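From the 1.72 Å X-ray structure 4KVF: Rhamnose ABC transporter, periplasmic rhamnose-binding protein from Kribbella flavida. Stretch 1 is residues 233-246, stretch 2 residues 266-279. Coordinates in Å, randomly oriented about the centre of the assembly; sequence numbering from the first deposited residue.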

# COMPACT_ATOMS: atom_id res chain seq x y z
N THR A 233 0.17 -11.12 3.44
CA THR A 233 -0.76 -10.59 4.44
C THR A 233 0.06 -10.30 5.68
O THR A 233 0.88 -11.13 6.07
CB THR A 233 -1.88 -11.58 4.77
OG1 THR A 233 -2.22 -11.47 6.17
CG2 THR A 233 -1.45 -13.00 4.51
N THR A 234 -0.15 -9.14 6.30
CA THR A 234 0.66 -8.79 7.47
C THR A 234 0.42 -9.75 8.63
O THR A 234 1.35 -10.09 9.37
CB THR A 234 0.46 -7.33 7.91
OG1 THR A 234 -0.86 -7.16 8.44
CG2 THR A 234 0.67 -6.40 6.72
N VAL A 235 -0.83 -10.21 8.77
CA VAL A 235 -1.17 -11.17 9.81
C VAL A 235 -0.47 -12.48 9.53
O VAL A 235 0.10 -13.10 10.43
CB VAL A 235 -2.69 -11.42 9.90
CG1 VAL A 235 -3.00 -12.56 10.84
CG2 VAL A 235 -3.41 -10.16 10.34
N GLY A 236 -0.51 -12.89 8.27
CA GLY A 236 -0.02 -14.20 7.86
C GLY A 236 1.48 -14.33 7.99
O GLY A 236 1.98 -15.33 8.50
N ILE A 237 2.20 -13.32 7.54
CA ILE A 237 3.66 -13.41 7.57
C ILE A 237 4.16 -13.40 9.01
O ILE A 237 5.11 -14.13 9.37
CB ILE A 237 4.29 -12.29 6.70
CG1 ILE A 237 5.80 -12.51 6.56
CG2 ILE A 237 4.00 -10.91 7.28
CD1 ILE A 237 6.47 -11.42 5.74
N ALA A 238 3.50 -12.63 9.87
CA ALA A 238 3.86 -12.58 11.28
C ALA A 238 3.61 -13.92 11.98
O ALA A 238 4.39 -14.34 12.84
CB ALA A 238 3.11 -11.46 12.00
N ALA A 239 2.51 -14.57 11.63
CA ALA A 239 2.17 -15.84 12.24
C ALA A 239 3.09 -16.95 11.74
O ALA A 239 3.51 -17.81 12.51
CB ALA A 239 0.72 -16.20 11.97
N ALA A 240 3.41 -16.92 10.45
CA ALA A 240 4.33 -17.92 9.90
C ALA A 240 5.72 -17.77 10.50
O ALA A 240 6.36 -18.75 10.84
CB ALA A 240 4.39 -17.82 8.38
N SER A 241 6.17 -16.52 10.63
CA SER A 241 7.47 -16.24 11.22
C SER A 241 7.52 -16.70 12.66
O SER A 241 8.52 -17.28 13.11
CB SER A 241 7.77 -14.74 11.15
OG SER A 241 7.71 -14.29 9.81
N ARG A 242 6.44 -16.44 13.38
CA ARG A 242 6.38 -16.85 14.78
C ARG A 242 6.46 -18.36 14.90
O ARG A 242 7.10 -18.88 15.80
CB ARG A 242 5.13 -16.31 15.47
CG ARG A 242 5.14 -16.53 16.98
CD ARG A 242 3.96 -15.85 17.67
NE ARG A 242 2.69 -16.51 17.36
CZ ARG A 242 1.79 -16.02 16.51
NH1 ARG A 242 0.67 -16.69 16.29
NH2 ARG A 242 2.01 -14.87 15.88
N TYR A 243 5.80 -19.07 13.99
CA TYR A 243 5.90 -20.53 14.00
C TYR A 243 7.32 -20.98 13.67
O TYR A 243 7.91 -21.76 14.40
CB TYR A 243 4.94 -21.21 13.03
CG TYR A 243 5.26 -22.68 12.93
CD1 TYR A 243 4.99 -23.53 13.99
CD2 TYR A 243 5.86 -23.22 11.80
CE1 TYR A 243 5.30 -24.87 13.93
CE2 TYR A 243 6.18 -24.57 11.73
CZ TYR A 243 5.89 -25.39 12.80
OH TYR A 243 6.19 -26.73 12.74
N VAL A 244 7.85 -20.49 12.55
CA VAL A 244 9.18 -20.90 12.12
C VAL A 244 10.26 -20.57 13.15
O VAL A 244 11.15 -21.38 13.40
CB VAL A 244 9.51 -20.33 10.72
CG1 VAL A 244 10.97 -20.56 10.37
CG2 VAL A 244 8.61 -20.99 9.68
N SER A 245 10.14 -19.40 13.79
CA SER A 245 11.11 -18.96 14.79
C SER A 245 11.23 -19.93 15.96
O SER A 245 12.31 -20.11 16.52
CB SER A 245 10.73 -17.57 15.30
OG SER A 245 11.72 -17.06 16.18
N ALA A 246 10.12 -20.57 16.32
CA ALA A 246 10.11 -21.45 17.49
C ALA A 246 10.01 -22.93 17.11
O ALA A 246 9.62 -23.76 17.93
CB ALA A 246 8.98 -21.06 18.43
N GLN A 266 11.18 -8.09 15.34
CA GLN A 266 11.78 -9.14 16.17
C GLN A 266 12.17 -10.37 15.36
O GLN A 266 13.11 -11.08 15.72
CB GLN A 266 10.87 -9.54 17.34
CG GLN A 266 9.56 -10.19 16.93
CD GLN A 266 8.98 -11.06 18.03
OE1 GLN A 266 9.71 -11.79 18.71
NE2 GLN A 266 7.66 -10.99 18.20
N TYR A 267 11.46 -10.62 14.26
CA TYR A 267 11.74 -11.78 13.41
C TYR A 267 12.87 -11.49 12.41
O TYR A 267 13.57 -12.41 11.97
CB TYR A 267 10.46 -12.28 12.73
CG TYR A 267 9.41 -12.66 13.74
CD1 TYR A 267 9.62 -13.72 14.61
CD2 TYR A 267 8.22 -11.94 13.86
CE1 TYR A 267 8.68 -14.06 15.56
CE2 TYR A 267 7.27 -12.28 14.82
CZ TYR A 267 7.52 -13.35 15.66
OH TYR A 267 6.60 -13.71 16.61
N VAL A 268 13.04 -10.22 12.08
CA VAL A 268 14.17 -9.81 11.26
C VAL A 268 15.45 -9.82 12.09
O VAL A 268 16.48 -10.39 11.68
CB VAL A 268 13.92 -8.42 10.64
CG1 VAL A 268 15.18 -7.89 9.98
CG2 VAL A 268 12.78 -8.49 9.64
N LYS A 269 15.38 -9.23 13.28
CA LYS A 269 16.54 -9.17 14.17
C LYS A 269 16.99 -10.55 14.67
O LYS A 269 18.16 -10.73 15.01
CB LYS A 269 16.28 -8.20 15.33
CG LYS A 269 16.10 -6.75 14.88
CD LYS A 269 15.99 -5.78 16.05
CE LYS A 269 16.12 -4.32 15.59
NZ LYS A 269 17.34 -4.06 14.78
N ASP A 270 16.08 -11.52 14.71
CA ASP A 270 16.47 -12.86 15.19
C ASP A 270 16.86 -13.82 14.06
O ASP A 270 17.23 -14.97 14.31
CB ASP A 270 15.46 -13.46 16.19
CG ASP A 270 14.20 -14.06 15.53
OD1 ASP A 270 14.06 -14.00 14.29
OD2 ASP A 270 13.35 -14.59 16.27
N GLY A 271 16.79 -13.35 12.82
CA GLY A 271 17.25 -14.12 11.67
C GLY A 271 16.23 -15.03 11.00
O GLY A 271 16.56 -15.78 10.09
N THR A 272 14.98 -14.97 11.46
CA THR A 272 13.94 -15.82 10.87
C THR A 272 13.56 -15.31 9.49
O THR A 272 13.37 -16.09 8.55
CB THR A 272 12.68 -15.86 11.76
OG1 THR A 272 13.02 -16.38 13.05
CG2 THR A 272 11.60 -16.73 11.13
N VAL A 273 13.44 -13.99 9.38
CA VAL A 273 13.08 -13.36 8.12
C VAL A 273 14.22 -12.47 7.64
O VAL A 273 14.75 -11.66 8.40
CB VAL A 273 11.80 -12.53 8.27
CG1 VAL A 273 11.53 -11.72 7.00
CG2 VAL A 273 10.63 -13.43 8.60
N LYS A 274 14.63 -12.65 6.39
CA LYS A 274 15.73 -11.87 5.83
C LYS A 274 15.22 -10.70 5.01
O LYS A 274 15.83 -9.63 5.00
CB LYS A 274 16.66 -12.77 5.01
CG LYS A 274 17.35 -13.84 5.85
CD LYS A 274 18.50 -14.51 5.11
CE LYS A 274 18.11 -15.88 4.58
NZ LYS A 274 19.26 -16.57 3.92
N LYS A 275 14.09 -10.90 4.35
CA LYS A 275 13.55 -9.90 3.45
C LYS A 275 12.03 -10.03 3.40
O LYS A 275 11.49 -11.14 3.43
CB LYS A 275 14.13 -10.12 2.05
CG LYS A 275 14.38 -8.86 1.24
CD LYS A 275 15.02 -9.20 -0.11
CE LYS A 275 16.41 -8.58 -0.25
NZ LYS A 275 16.81 -8.45 -1.69
N PHE A 276 11.35 -8.89 3.37
CA PHE A 276 9.92 -8.84 3.08
C PHE A 276 9.61 -7.47 2.48
O PHE A 276 10.49 -6.61 2.43
CB PHE A 276 9.05 -9.17 4.32
CG PHE A 276 9.06 -8.10 5.40
CD1 PHE A 276 10.00 -8.13 6.41
CD2 PHE A 276 8.10 -7.10 5.41
CE1 PHE A 276 10.01 -7.15 7.41
CE2 PHE A 276 8.09 -6.13 6.40
CZ PHE A 276 9.05 -6.16 7.41
N ALA A 277 8.38 -7.27 2.02
CA ALA A 277 8.02 -6.02 1.36
C ALA A 277 6.78 -5.37 1.98
O ALA A 277 6.00 -6.02 2.65
CB ALA A 277 7.77 -6.26 -0.13
N LEU A 278 6.63 -4.08 1.73
CA LEU A 278 5.36 -3.39 1.89
C LEU A 278 5.55 -2.06 1.19
O LEU A 278 5.94 -2.02 0.03
CB LEU A 278 4.97 -3.20 3.37
CG LEU A 278 3.49 -2.88 3.63
CD1 LEU A 278 2.57 -4.11 3.45
CD2 LEU A 278 3.27 -2.25 5.01
N TRP A 279 5.33 -0.97 1.92
CA TRP A 279 5.47 0.37 1.38
C TRP A 279 5.58 1.33 2.57
O TRP A 279 5.33 0.93 3.70
CB TRP A 279 4.26 0.71 0.48
CG TRP A 279 2.93 0.23 1.02
CD1 TRP A 279 2.14 0.88 1.94
CD2 TRP A 279 2.24 -0.97 0.67
NE1 TRP A 279 1.01 0.14 2.18
CE2 TRP A 279 1.04 -1.00 1.42
CE3 TRP A 279 2.51 -2.03 -0.20
CZ2 TRP A 279 0.12 -2.05 1.33
CZ3 TRP A 279 1.60 -3.06 -0.29
CH2 TRP A 279 0.42 -3.06 0.47

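Stretch 1 is a helix from Thr 234 to Ser 245. Thr 233 caps its start: Gly 236 N donates to Thr 233 OG1 at 3.1 Å. Stretch 2 begins as the end of a helix, turns at Gly 271 in a Schellman motif, and continues into a strand that includes Phe 276 to Leu 278. The positive phi of Gly 271 would jam a CB against the preceding carbonyl. The two stretches bury 456 Å² between them.

One hydrogen bond crosses the contact. Ser 245 OG donates to Asp 270 OD2 at 3.0 Å. The other carboxylate oxygen serves the turn: Thr 272 N and Thr 272 OG1 both donate to Asp 270 OD1, at 3.1 and 2.9 Å. The carboxylate thus ties the turn to the helix end.

The Tyr 267 side chain fits a hole formed by Ala 238, Ser 241, Arg 242 and Ser 245. Ser 241 CB lies over the ring face, 4.0 Å from the Tyr 267 centroid, in a CH-pi contact. Ser 241 OG donates to Ile 237 O of its own helix at 2.6 Å.

Apolar contacts extend the packing. Val 244 CG1 meets Thr 272 CG2 at 4.0 Å. Ile 237 CD1 reaches Phe 276 CB at 3.7 Å. Thr 234 CG2 touches Leu 278 CD1 more loosely, at 4.4 Å.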